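Local coordinates for iron-chelator utilization protein (Thermobifida fusca TM51, PDB 4YHB), which binds FAD and probably reduces ferric siderophores, taken to be those of the fuscachelin system, so that their iron can be released, at residues M32-L37 / L100-F105; D88-R93 / L152-R157. All coordinates share one frame; numbering follows the deposited sequence.

Contact 1: residues M32-L37 / L100-F105. With FAD (flavin-adenine dinucleotide), chain C.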
ATOM      1  N   MET A  32       7.043   6.933   9.445  1.00 17.95           N
ATOM      2  CA  MET A  32       6.721   6.884   8.024  1.00 21.13           C
ATOM      3  C   MET A  32       7.447   7.971   7.245  1.00 19.69           C
ATOM      4  O   MET A  32       7.484   9.134   7.658  1.00 22.32           O
ATOM      5  CB  MET A  32       5.211   7.009   7.787  1.00 20.65           C
ATOM      6  CG  MET A  32       4.855   6.632   6.349  1.00 30.91           C
ATOM      7  SD  MET A  32       3.281   5.814   6.129  1.00 48.12           S
ATOM      8  CE  MET A  32       3.416   4.423   7.245  1.00 91.21           C
ATOM      9  N   VAL A  33       8.019   7.584   6.112  1.00 19.53           N
ATOM     10  CA  VAL A  33       8.749   8.524   5.287  1.00 18.32           C
ATOM     11  C   VAL A  33       8.182   8.494   3.870  1.00 19.77           C
ATOM     12  O   VAL A  33       7.925   7.424   3.305  1.00 20.93           O
ATOM     13  CB  VAL A  33      10.265   8.225   5.297  1.00 20.82           C
ATOM     14  CG1 VAL A  33      10.573   6.863   4.670  1.00 21.63           C
ATOM     15  CG2 VAL A  33      11.016   9.324   4.581  1.00 21.57           C
ATOM     16  N   ARG A  34       7.944   9.688   3.332  1.00 18.43           N
ATOM     17  CA  ARG A  34       7.334   9.862   2.027  1.00 18.53           C
ATOM     18  C   ARG A  34       8.436  10.273   1.076  1.00 19.80           C
ATOM     19  O   ARG A  34       9.154  11.247   1.329  1.00 20.85           O
ATOM     20  CB  ARG A  34       6.214  10.908   2.092  1.00 22.89           C
ATOM     21  CG  ARG A  34       5.578  11.243   0.761  1.00 26.50           C
ATOM     22  CD  ARG A  34       4.268  11.990   0.944  1.00 30.31           C
ATOM     23  NE  ARG A  34       3.264  11.136   1.573  1.00 24.76           N
ATOM     24  CZ  ARG A  34       2.107  11.564   2.061  1.00 27.06           C
ATOM     25  NH1 ARG A  34       1.793  12.854   2.017  1.00 28.49           N
ATOM     26  NH2 ARG A  34       1.267  10.698   2.605  1.00 26.67           N
ATOM     27  N   VAL A  35       8.588   9.500   0.002  1.00 19.47           N
ATOM     28  CA  VAL A  35       9.711   9.643  -0.908  1.00 15.17           C
ATOM     29  C   VAL A  35       9.182   9.916  -2.311  1.00 21.65           C
ATOM     30  O   VAL A  35       8.287   9.201  -2.778  1.00 18.78           O
ATOM     31  CB  VAL A  35      10.579   8.359  -0.897  1.00 19.16           C
ATOM     32  CG1 VAL A  35      11.699   8.433  -1.932  1.00 22.16           C
ATOM     33  CG2 VAL A  35      11.134   8.098   0.507  1.00 23.31           C
ATOM     34  N   ASP A  36       9.706  10.948  -2.976  1.00 19.19           N
ATOM     35  CA  ASP A  36       9.392  11.159  -4.393  1.00 21.26           C
ATOM     36  C   ASP A  36      10.539  10.639  -5.255  1.00 22.21           C
ATOM     37  O   ASP A  36      11.688  11.036  -5.038  1.00 20.37           O
ATOM     38  CB  ASP A  36       9.151  12.643  -4.705  1.00 21.85           C
ATOM     39  CG  ASP A  36       7.944  13.225  -3.975  1.00 32.30           C
ATOM     40  OD1 ASP A  36       6.992  12.474  -3.657  1.00 31.44           O
ATOM     41  OD2 ASP A  36       7.951  14.457  -3.722  1.00 33.33           O
ATOM     42  N   LEU A  37      10.222   9.763  -6.219  1.00 18.13           N
ATOM     43  CA  LEU A  37      11.206   9.176  -7.134  1.00 18.92           C
ATOM     44  C   LEU A  37      11.022   9.758  -8.537  1.00 19.12           C
ATOM     45  O   LEU A  37       9.896   9.889  -9.006  1.00 21.42           O
ATOM     46  CB  LEU A  37      11.063   7.649  -7.191  1.00 21.12           C
ATOM     47  CG  LEU A  37      11.228   6.893  -5.861  1.00 23.45           C
ATOM     48  CD1 LEU A  37      10.703   5.463  -5.982  1.00 24.02           C
ATOM     49  CD2 LEU A  37      12.699   6.875  -5.506  1.00 21.12           C
ATOM     50  N   LEU A 100       6.936  12.519 -11.197  1.00 24.18           N
ATOM     51  CA  LEU A 100       7.396  12.054  -9.892  1.00 26.32           C
ATOM     52  C   LEU A 100       6.492  10.947  -9.348  1.00 23.01           C
ATOM     53  O   LEU A 100       5.273  11.070  -9.383  1.00 26.84           O
ATOM     54  CB  LEU A 100       7.446  13.217  -8.896  1.00 26.28           C
ATOM     55  CG  LEU A 100       8.546  14.279  -8.985  1.00 27.34           C
ATOM     56  CD1 LEU A 100       8.324  15.357  -7.912  1.00 28.61           C
ATOM     57  CD2 LEU A 100       9.947  13.666  -8.856  1.00 27.39           C
ATOM     58  N   LEU A 101       7.107   9.871  -8.861  1.00 22.55           N
ATOM     59  CA  LEU A 101       6.400   8.762  -8.230  1.00 21.27           C
ATOM     60  C   LEU A 101       6.573   8.856  -6.726  1.00 20.40           C
ATOM     61  O   LEU A 101       7.702   8.820  -6.242  1.00 20.42           O
ATOM     62  CB  LEU A 101       6.938   7.418  -8.735  1.00 21.70           C
ATOM     63  CG  LEU A 101       6.571   6.159  -7.946  1.00 19.20           C
ATOM     64  CD1 LEU A 101       5.060   5.970  -7.898  1.00 20.38           C
ATOM     65  CD2 LEU A 101       7.269   4.908  -8.524  1.00 18.23           C
ATOM     66  N   THR A 102       5.463   8.968  -5.992  1.00 18.66           N
ATOM     67  CA  THR A 102       5.522   9.077  -4.537  1.00 19.78           C
ATOM     68  C   THR A 102       5.233   7.735  -3.860  1.00 19.28           C
ATOM     69  O   THR A 102       4.249   7.054  -4.181  1.00 19.72           O
ATOM     70  CB  THR A 102       4.532  10.127  -4.006  1.00 20.80           C
ATOM     71  OG1 THR A 102       4.837  11.393  -4.592  1.00 23.41           O
ATOM     72  CG2 THR A 102       4.635  10.246  -2.481  1.00 20.57           C
ATOM     73  N   ILE A 103       6.110   7.360  -2.939  1.00 16.61           N
ATOM     74  CA  ILE A 103       5.969   6.130  -2.171  1.00 17.44           C
ATOM     75  C   ILE A 103       6.063   6.425  -0.683  1.00 18.35           C
ATOM     76  O   ILE A 103       7.004   7.100  -0.238  1.00 17.75           O
ATOM     77  CB  ILE A 103       7.068   5.105  -2.503  1.00 18.02           C
ATOM     78  CG1 ILE A 103       7.242   4.931  -4.016  1.00 22.91           C
ATOM     79  CG2 ILE A 103       6.810   3.775  -1.750  1.00 18.46           C
ATOM     80  CD1 ILE A 103       6.311   3.975  -4.654  1.00 20.68           C
ATOM     81  N   ASP A 104       5.105   5.904   0.082  1.00 16.77           N
ATOM     82  CA  ASP A 104       5.155   5.986   1.541  1.00 17.43           C
ATOM     83  C   ASP A 104       5.726   4.698   2.143  1.00 17.67           C
ATOM     84  O   ASP A 104       5.136   3.622   1.984  1.00 19.36           O
ATOM     85  CB  ASP A 104       3.747   6.240   2.106  1.00 19.60           C
ATOM     86  CG  ASP A 104       3.310   7.679   1.968  1.00 23.02           C
ATOM     87  OD1 ASP A 104       4.083   8.473   1.411  1.00 22.61           O
ATOM     88  OD2 ASP A 104       2.195   8.024   2.423  1.00 25.66           O
ATOM     89  N   PHE A 105       6.853   4.808   2.846  1.00 17.34           N
ATOM     90  CA  PHE A 105       7.516   3.656   3.464  1.00 16.02           C
ATOM     91  C   PHE A 105       7.273   3.610   4.970  1.00 17.55           C
ATOM     92  O   PHE A 105       7.504   4.609   5.660  1.00 17.75           O
ATOM     93  CB  PHE A 105       9.036   3.699   3.282  1.00 17.51           C
ATOM     94  CG  PHE A 105       9.512   3.570   1.869  1.00 18.11           C
ATOM     95  CD1 PHE A 105       9.458   4.646   1.005  1.00 17.49           C
ATOM     96  CD2 PHE A 105      10.102   2.387   1.437  1.00 20.64           C
ATOM     97  CE1 PHE A 105       9.943   4.529  -0.309  1.00 20.06           C
ATOM     98  CE2 PHE A 105      10.583   2.258   0.133  1.00 22.19           C
ATOM     99  CZ  PHE A 105      10.506   3.330  -0.739  1.00 19.52           C
TER
HETATM  100  PA  FAD C 301      10.913  -8.138   4.862  1.00 21.82           P
HETATM  101  O1A FAD C 301      12.295  -8.670   4.458  1.00 20.87           O
HETATM  102  O2A FAD C 301       9.813  -8.509   3.798  1.00 17.84           O
HETATM  103  O5B FAD C 301      10.466  -8.900   6.209  1.00 21.56           O
HETATM  104  C5B FAD C 301      11.367  -9.093   7.238  1.00 21.87           C
HETATM  105  C4B FAD C 301      10.602  -9.207   8.571  1.00 22.20           C
HETATM  106  O4B FAD C 301      10.009  -7.993   8.944  1.00 23.45           O
HETATM  107  C3B FAD C 301       9.524 -10.206   8.531  1.00 23.19           C
HETATM  108  O3B FAD C 301       9.534 -10.841   9.768  1.00 26.54           O
HETATM  109  C2B FAD C 301       8.335  -9.439   8.369  1.00 20.03           C
HETATM  110  O2B FAD C 301       7.185 -10.006   8.986  1.00 22.20           O
HETATM  111  C1B FAD C 301       8.637  -8.177   9.060  1.00 21.50           C
HETATM  112  N9A FAD C 301       7.974  -6.997   8.523  1.00 20.62           N
HETATM  113  C8A FAD C 301       7.761  -6.705   7.222  1.00 21.27           C
HETATM  114  N7A FAD C 301       7.138  -5.522   7.143  1.00 21.62           N
HETATM  115  C5A FAD C 301       6.992  -5.041   8.399  1.00 18.92           C
HETATM  116  C6A FAD C 301       6.432  -3.883   8.939  1.00 22.14           C
HETATM  117  N6A FAD C 301       5.881  -2.896   8.078  1.00 17.97           N
HETATM  118  N1A FAD C 301       6.431  -3.705  10.271  1.00 21.45           N
HETATM  119  C2A FAD C 301       6.962  -4.634  11.095  1.00 21.59           C
HETATM  120  N3A FAD C 301       7.506  -5.755  10.610  1.00 22.61           N
HETATM  121  C4A FAD C 301       7.516  -5.980   9.278  1.00 21.02           C
HETATM  122  N1  FAD C 301       4.553  -1.287   2.920  1.00 15.73           N
HETATM  123  C2  FAD C 301       4.793   0.011   3.110  1.00 17.67           C
HETATM  124  O2  FAD C 301       5.494   0.370   4.044  1.00 15.75           O
HETATM  125  N3  FAD C 301       4.242   0.908   2.236  1.00 16.35           N
HETATM  126  C4  FAD C 301       3.471   0.515   1.199  1.00 16.61           C
HETATM  127  O4  FAD C 301       3.015   1.366   0.447  1.00 16.97           O
HETATM  128  C4X FAD C 301       3.196  -0.835   0.982  1.00 16.94           C
HETATM  129  N5  FAD C 301       2.408  -1.296  -0.058  1.00 19.03           N
HETATM  130  C5X FAD C 301       2.203  -2.625  -0.214  1.00 17.54           C
HETATM  131  C6  FAD C 301       1.414  -3.095  -1.269  1.00 19.70           C
HETATM  132  C7  FAD C 301       1.217  -4.318  -1.426  1.00 18.41           C
HETATM  133  C7M FAD C 301       0.331  -4.711  -2.623  1.00 17.84           C
HETATM  134  C8  FAD C 301       1.664  -5.243  -0.730  1.00 16.34           C
HETATM  135  C8M FAD C 301       1.383  -6.703  -0.953  1.00 20.12           C
HETATM  136  C9  FAD C 301       2.458  -4.956   0.347  1.00 17.20           C
HETATM  137  C9A FAD C 301       2.849  -3.538   0.761  1.00 15.71           C
HETATM  138  N10 FAD C 301       3.588  -3.071   1.755  1.00 18.08           N
HETATM  139  C10 FAD C 301       3.781  -1.742   1.899  1.00 16.31           C
HETATM  140  C1' FAD C 301       4.194  -4.015   2.720  1.00 15.48           C
HETATM  141  C2' FAD C 301       5.614  -4.357   2.388  1.00 16.98           C
HETATM  142  O2' FAD C 301       5.665  -4.962   1.157  1.00 17.67           O
HETATM  143  C3' FAD C 301       6.162  -5.300   3.515  1.00 19.30           C
HETATM  144  O3' FAD C 301       6.001  -4.630   4.725  1.00 16.51           O
HETATM  145  C4' FAD C 301       7.556  -5.825   3.296  1.00 20.18           C
HETATM  146  O4' FAD C 301       7.745  -6.959   4.030  1.00 19.00           O
HETATM  147  C5' FAD C 301       8.655  -4.832   3.711  1.00 18.16           C
HETATM  148  O5' FAD C 301       9.920  -5.162   3.193  1.00 19.43           O
HETATM  149  P   FAD C 301      11.069  -5.405   4.251  1.00 19.29           P
HETATM  150  O1P FAD C 301      12.262  -5.794   3.350  1.00 20.74           O
HETATM  151  O2P FAD C 301      11.030  -4.146   5.159  1.00 19.95           O
HETATM  152  O3P FAD C 301      11.122  -6.605   5.279  1.00 22.02           O
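Arg34 and Asp104 run alongside each other with their ends in the same direction, and meet as two flat groups only 4° from coplanar. The guanidinium comes side-on: NE bonds to Asp104 OD1 at 2.8 Å and NH2 to Asp104 OD2, each carboxylate oxygen using its syn lone pair. The bend at chi3 (-66°) turns NE toward OD1; both bonds are nearly straight, and the pair keeps the two planes aligned. Next along the same face, the Thr102 hydroxyl OG1 donates to Asp36 OD1 at 2.6 Å, arriving from above the carboxylate plane, while Asn24 of strand 17-29 takes Asp36 OD2. Thr102 CG2 packs 3.5 Å from Arg34 CG and joins the two polar pairs. The other face is apolar. Val35 CG2 touches the Phe105 ring at CE1 (3.8 Å), Val33 CG1 rests on Phe105 CB, and Leu37 CD1 reaches Ile103 CG1 at 4.0 Å. Tyr89 and Trp116 also meet the Phe105 ring. Six backbone bonds tie the antiparallel strands, and Asp104 O accepts a hydrogen bond from N3 of the FAD flavin at 2.9 Å. This is a ladder in the closed antiparallel barrel of the FAD-binding domain, ending at the pyrimidine side of the isoalloxazine.

Contact 2: residues D88-R93 / L152-R157; sequences DYTVRR and LPAAAR. With FAD (flavin-adenine dinucleotide), chain C.
The backbone from Thr90 to Arg92 runs past the start of helix 152-157, with CA atoms nearest at Arg92 and Pro153, 5.5 Å apart. At Arg92 and Arg93 the strand makes a classic beta bulge, both residues facing Thr102. Thr90 CG2 packs 4.0 Å from Ala154 CB, while a water donates to Thr90 OG1 and accepts from Ala154 N, bridging strand to helix. Thr90 N bonds to FAD O4 at 3.0 Å, and Pro153 CG approaches the same oxygen. Arg92 bends at chi2 (59°), which brings CD to 3.4 Å from Pro153 O. One face of its guanidinium lies against Ala156 C and Arg157 N, with Glu160 taking NH2 in a salt bridge. Arg157 runs antiparallel to it, its chain straight out to NE, and NH1 donates to Val91 O at 2.8 Å, with the bond angle at hydrogen 149°. Arg92 O, close to Arg157 CD, is buried without a polar partner. Glu161 and Ser47 also hold the Arg157 guanidinium. The barrel strand 86-95, flanked by strands 53-57 and 100-106, thus meets helix 152-161, whose Leu152 and Ala155 lean on Phe172 of the parallel sheet.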
ATOM      1  N   ASP A  88       7.006  -5.219  -2.429  1.00 19.85           N
ATOM      2  CA  ASP A  88       5.828  -4.492  -2.907  1.00 17.64           C
ATOM      3  C   ASP A  88       5.613  -3.200  -2.128  1.00 17.94           C
ATOM      4  O   ASP A  88       5.572  -3.229  -0.897  1.00 14.57           O
ATOM      5  CB  ASP A  88       4.566  -5.339  -2.746  1.00 18.19           C
ATOM      6  CG  ASP A  88       4.420  -6.386  -3.815  1.00 22.38           C
ATOM      7  OD1 ASP A  88       5.403  -6.673  -4.529  1.00 26.79           O
ATOM      8  OD2 ASP A  88       3.311  -6.945  -3.928  1.00 28.29           O
ATOM      9  N   TYR A  89       5.431  -2.092  -2.841  1.00 14.15           N
ATOM     10  CA  TYR A  89       5.058  -0.819  -2.231  1.00 17.88           C
ATOM     11  C   TYR A  89       3.990  -0.144  -3.085  1.00 19.35           C
ATOM     12  O   TYR A  89       3.999  -0.230  -4.318  1.00 15.64           O
ATOM     13  CB  TYR A  89       6.282   0.115  -2.064  1.00 15.76           C
ATOM     14  CG  TYR A  89       7.169  -0.271  -0.903  1.00 18.03           C
ATOM     15  CD1 TYR A  89       8.234  -1.140  -1.085  1.00 16.65           C
ATOM     16  CD2 TYR A  89       6.910   0.202   0.390  1.00 18.60           C
ATOM     17  CE1 TYR A  89       9.039  -1.519  -0.030  1.00 18.06           C
ATOM     18  CE2 TYR A  89       7.714  -0.175   1.472  1.00 18.24           C
ATOM     19  CZ  TYR A  89       8.779  -1.043   1.246  1.00 18.61           C
ATOM     20  OH  TYR A  89       9.595  -1.443   2.275  1.00 16.61           O
ATOM     21  N   THR A  90       3.081   0.553  -2.420  1.00 19.09           N
ATOM     22  CA  THR A  90       1.986   1.239  -3.090  1.00 17.60           C
ATOM     23  C   THR A  90       2.432   2.504  -3.825  1.00 16.35           C
ATOM     24  O   THR A  90       3.326   3.221  -3.370  1.00 17.44           O
ATOM     25  CB  THR A  90       0.888   1.606  -2.070  1.00 16.66           C
ATOM     26  OG1 THR A  90       0.393   0.403  -1.464  1.00 19.10           O
ATOM     27  CG2 THR A  90      -0.275   2.372  -2.736  1.00 17.10           C
ATOM     28  N   VAL A  91       1.806   2.763  -4.977  1.00 16.34           N
ATOM     29  CA  VAL A  91       1.877   4.073  -5.605  1.00 17.12           C
ATOM     30  C   VAL A  91       1.029   5.035  -4.783  1.00 17.65           C
ATOM     31  O   VAL A  91      -0.181   5.102  -4.970  1.00 18.52           O
ATOM     32  CB  VAL A  91       1.377   4.031  -7.073  1.00 19.52           C
ATOM     33  CG1 VAL A  91       1.435   5.431  -7.703  1.00 19.29           C
ATOM     34  CG2 VAL A  91       2.203   3.048  -7.865  1.00 16.55           C
ATOM     35  N   ARG A  92       1.656   5.746  -3.849  1.00 17.75           N
ATOM     36  CA  ARG A  92       0.933   6.695  -3.001  1.00 17.57           C
ATOM     37  C   ARG A  92       0.359   7.842  -3.825  1.00 18.48           C
ATOM     38  O   ARG A  92      -0.772   8.255  -3.613  1.00 19.45           O
ATOM     39  CB  ARG A  92       1.846   7.250  -1.901  1.00 18.57           C
ATOM     40  CG  ARG A  92       1.152   8.242  -0.945  1.00 17.95           C
ATOM     41  CD  ARG A  92      -0.042   7.617  -0.221  1.00 22.69           C
ATOM     42  NE  ARG A  92      -0.768   8.613   0.579  1.00 21.74           N
ATOM     43  CZ  ARG A  92      -1.647   9.467   0.063  1.00 23.33           C
ATOM     44  NH1 ARG A  92      -1.886   9.458  -1.239  1.00 19.38           N
ATOM     45  NH2 ARG A  92      -2.264  10.343   0.838  1.00 23.34           N
ATOM     46  N   ARG A  93       1.160   8.360  -4.748  1.00 19.72           N
ATOM     47  CA  ARG A  93       0.700   9.316  -5.747  1.00 20.79           C
ATOM     48  C   ARG A  93       1.584   9.188  -6.974  1.00 23.87           C
ATOM     49  O   ARG A  93       2.769   8.844  -6.876  1.00 20.63           O
ATOM     50  CB  ARG A  93       0.745  10.773  -5.246  1.00 23.16           C
ATOM     51  CG  ARG A  93      -0.151  11.116  -4.043  1.00 31.06           C
ATOM     52  CD  ARG A  93      -0.280  12.632  -3.837  1.00 35.82           C
ATOM     53  NE  ARG A  93      -1.063  12.954  -2.645  1.00 36.48           N
ATOM     54  CZ  ARG A  93      -0.578  13.571  -1.571  1.00 41.30           C
ATOM     55  NH1 ARG A  93       0.693  13.960  -1.540  1.00 36.98           N
ATOM     56  NH2 ARG A  93      -1.371  13.816  -0.533  1.00 39.09           N
ATOM     57  N   LEU A 152      -2.026   1.743   4.837  1.00 15.55           N
ATOM     58  CA  LEU A 152      -2.490   3.127   4.953  1.00 16.43           C
ATOM     59  C   LEU A 152      -2.248   3.957   3.683  1.00 18.76           C
ATOM     60  O   LEU A 152      -3.108   4.768   3.319  1.00 17.93           O
ATOM     61  CB  LEU A 152      -1.840   3.810   6.173  1.00 17.52           C
ATOM     62  CG  LEU A 152      -2.164   5.289   6.420  1.00 21.55           C
ATOM     63  CD1 LEU A 152      -3.678   5.535   6.448  1.00 23.58           C
ATOM     64  CD2 LEU A 152      -1.516   5.792   7.718  1.00 23.05           C
ATOM     65  N   PRO A 153      -1.099   3.769   2.999  1.00 18.74           N
ATOM     66  CA  PRO A 153      -0.932   4.553   1.761  1.00 17.64           C
ATOM     67  C   PRO A 153      -2.041   4.349   0.734  1.00 18.91           C
ATOM     68  O   PRO A 153      -2.545   5.337   0.175  1.00 17.59           O
ATOM     69  CB  PRO A 153       0.407   4.051   1.207  1.00 19.57           C
ATOM     70  CG  PRO A 153       1.187   3.681   2.454  1.00 19.87           C
ATOM     71  CD  PRO A 153       0.149   3.069   3.371  1.00 18.27           C
ATOM     72  N   ALA A 154      -2.398   3.093   0.472  1.00 17.03           N
ATOM     73  CA  ALA A 154      -3.471   2.797  -0.462  1.00 18.16           C
ATOM     74  C   ALA A 154      -4.803   3.338   0.059  1.00 19.65           C
ATOM     75  O   ALA A 154      -5.543   3.959  -0.695  1.00 20.27           O
ATOM     76  CB  ALA A 154      -3.564   1.293  -0.715  1.00 18.94           C
ATOM     77  N   ALA A 155      -5.108   3.099   1.335  1.00 19.45           N
ATOM     78  CA  ALA A 155      -6.360   3.596   1.923  1.00 23.70           C
ATOM     79  C   ALA A 155      -6.458   5.122   1.862  1.00 22.65           C
ATOM     80  O   ALA A 155      -7.512   5.669   1.520  1.00 22.04           O
ATOM     81  CB  ALA A 155      -6.510   3.114   3.376  1.00 20.90           C
ATOM     82  N   ALA A 156      -5.360   5.804   2.180  1.00 20.16           N
ATOM     83  CA  ALA A 156      -5.343   7.263   2.164  1.00 20.77           C
ATOM     84  C   ALA A 156      -5.498   7.792   0.739  1.00 24.04           C
ATOM     85  O   ALA A 156      -6.203   8.786   0.510  1.00 20.95           O
ATOM     86  CB  ALA A 156      -4.061   7.796   2.795  1.00 23.25           C
ATOM     87  N   ARG A 157      -4.855   7.124  -0.220  1.00 21.43           N
ATOM     88  CA  ARG A 157      -4.997   7.519  -1.619  1.00 19.37           C
ATOM     89  C   ARG A 157      -6.448   7.384  -2.058  1.00 21.14           C
ATOM     90  O   ARG A 157      -6.975   8.253  -2.740  1.00 25.47           O
ATOM     91  CB  ARG A 157      -4.100   6.685  -2.540  1.00 18.14           C
ATOM     92  CG  ARG A 157      -4.350   7.003  -4.010  1.00 21.70           C
ATOM     93  CD  ARG A 157      -3.343   6.358  -4.939  1.00 21.07           C
ATOM     94  NE  ARG A 157      -3.732   6.549  -6.342  1.00 24.61           N
ATOM     95  CZ  ARG A 157      -3.073   6.040  -7.377  1.00 28.13           C
ATOM     96  NH1 ARG A 157      -1.980   5.317  -7.164  1.00 20.91           N
ATOM     97  NH2 ARG A 157      -3.502   6.255  -8.626  1.00 24.12           N
TER
HETATM   98  PA  FAD C 301      10.913  -8.138   4.862  1.00 21.82           P
HETATM   99  O1A FAD C 301      12.295  -8.670   4.458  1.00 20.87           O
HETATM  100  O2A FAD C 301       9.813  -8.509   3.798  1.00 17.84           O
HETATM  101  O5B FAD C 301      10.466  -8.900   6.209  1.00 21.56           O
HETATM  102  C5B FAD C 301      11.367  -9.093   7.238  1.00 21.87           C
HETATM  103  C4B FAD C 301      10.602  -9.207   8.571  1.00 22.20           C
HETATM  104  O4B FAD C 301      10.009  -7.993   8.944  1.00 23.45           O
HETATM  105  C3B FAD C 301       9.524 -10.206   8.531  1.00 23.19           C
HETATM  106  O3B FAD C 301       9.534 -10.841   9.768  1.00 26.54           O
HETATM  107  C2B FAD C 301       8.335  -9.439   8.369  1.00 20.03           C
HETATM  108  O2B FAD C 301       7.185 -10.006   8.986  1.00 22.20           O
HETATM  109  C1B FAD C 301       8.637  -8.177   9.060  1.00 21.50           C
HETATM  110  N9A FAD C 301       7.974  -6.997   8.523  1.00 20.62           N
HETATM  111  C8A FAD C 301       7.761  -6.705   7.222  1.00 21.27           C
HETATM  112  N7A FAD C 301       7.138  -5.522   7.143  1.00 21.62           N
HETATM  113  C5A FAD C 301       6.992  -5.041   8.399  1.00 18.92           C
HETATM  114  C6A FAD C 301       6.432  -3.883   8.939  1.00 22.14           C
HETATM  115  N6A FAD C 301       5.881  -2.896   8.078  1.00 17.97           N
HETATM  116  N1A FAD C 301       6.431  -3.705  10.271  1.00 21.45           N
HETATM  117  C2A FAD C 301       6.962  -4.634  11.095  1.00 21.59           C
HETATM  118  N3A FAD C 301       7.506  -5.755  10.610  1.00 22.61           N
HETATM  119  C4A FAD C 301       7.516  -5.980   9.278  1.00 21.02           C
HETATM  120  N1  FAD C 301       4.553  -1.287   2.920  1.00 15.73           N
HETATM  121  C2  FAD C 301       4.793   0.011   3.110  1.00 17.67           C
HETATM  122  O2  FAD C 301       5.494   0.370   4.044  1.00 15.75           O
HETATM  123  N3  FAD C 301       4.242   0.908   2.236  1.00 16.35           N
HETATM  124  C4  FAD C 301       3.471   0.515   1.199  1.00 16.61           C
HETATM  125  O4  FAD C 301       3.015   1.366   0.447  1.00 16.97           O
HETATM  126  C4X FAD C 301       3.196  -0.835   0.982  1.00 16.94           C
HETATM  127  N5  FAD C 301       2.408  -1.296  -0.058  1.00 19.03           N
HETATM  128  C5X FAD C 301       2.203  -2.625  -0.214  1.00 17.54           C
HETATM  129  C6  FAD C 301       1.414  -3.095  -1.269  1.00 19.70           C
HETATM  130  C7  FAD C 301       1.217  -4.318  -1.426  1.00 18.41           C
HETATM  131  C7M FAD C 301       0.331  -4.711  -2.623  1.00 17.84           C
HETATM  132  C8  FAD C 301       1.664  -5.243  -0.730  1.00 16.34           C
HETATM  133  C8M FAD C 301       1.383  -6.703  -0.953  1.00 20.12           C
HETATM  134  C9  FAD C 301       2.458  -4.956   0.347  1.00 17.20           C
HETATM  135  C9A FAD C 301       2.849  -3.538   0.761  1.00 15.71           C
HETATM  136  N10 FAD C 301       3.588  -3.071   1.755  1.00 18.08           N
HETATM  137  C10 FAD C 301       3.781  -1.742   1.899  1.00 16.31           C
HETATM  138  C1' FAD C 301       4.194  -4.015   2.720  1.00 15.48           C
HETATM  139  C2' FAD C 301       5.614  -4.357   2.388  1.00 16.98           C
HETATM  140  O2' FAD C 301       5.665  -4.962   1.157  1.00 17.67           O
HETATM  141  C3' FAD C 301       6.162  -5.300   3.515  1.00 19.30           C
HETATM  142  O3' FAD C 301       6.001  -4.630   4.725  1.00 16.51           O
HETATM  143  C4' FAD C 301       7.556  -5.825   3.296  1.00 20.18           C
HETATM  144  O4' FAD C 301       7.745  -6.959   4.030  1.00 19.00           O
HETATM  145  C5' FAD C 301       8.655  -4.832   3.711  1.00 18.16           C
HETATM  146  O5' FAD C 301       9.920  -5.162   3.193  1.00 19.43           O
HETATM  147  P   FAD C 301      11.069  -5.405   4.251  1.00 19.29           P
HETATM  148  O1P FAD C 301      12.262  -5.794   3.350  1.00 20.74           O
HETATM  149  O2P FAD C 301      11.030  -4.146   5.159  1.00 19.95           O
HETATM  150  O3P FAD C 301      11.122  -6.605   5.279  1.00 22.02           O
HETATM  151  O   HOH W   1      -0.513   0.727   1.065  1.00 17.75           O

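Both contacts are buried, but contact 2 lies nearer the middle of the chain. Contact 1 stays within the barrel, whereas contact 2 joins that barrel to the helix after the first strand of the parallel-sheet domain. Their strands 100-106 and 86-95 are neighbours in one sheet, linked by Thr102 N to Arg93 O, a probable hydrogen bond of 2.8 Å. The chemistry follows the place: regular backbone pairing and a salt bridge in the first, a water bridge and arginines reaching across a domain boundary in the second. Arg92 also forms a long, weak ion pair with Asp104. Both touch FAD: the first at N3, the second at O4 and, through Asp88 O, the ribityl O2'.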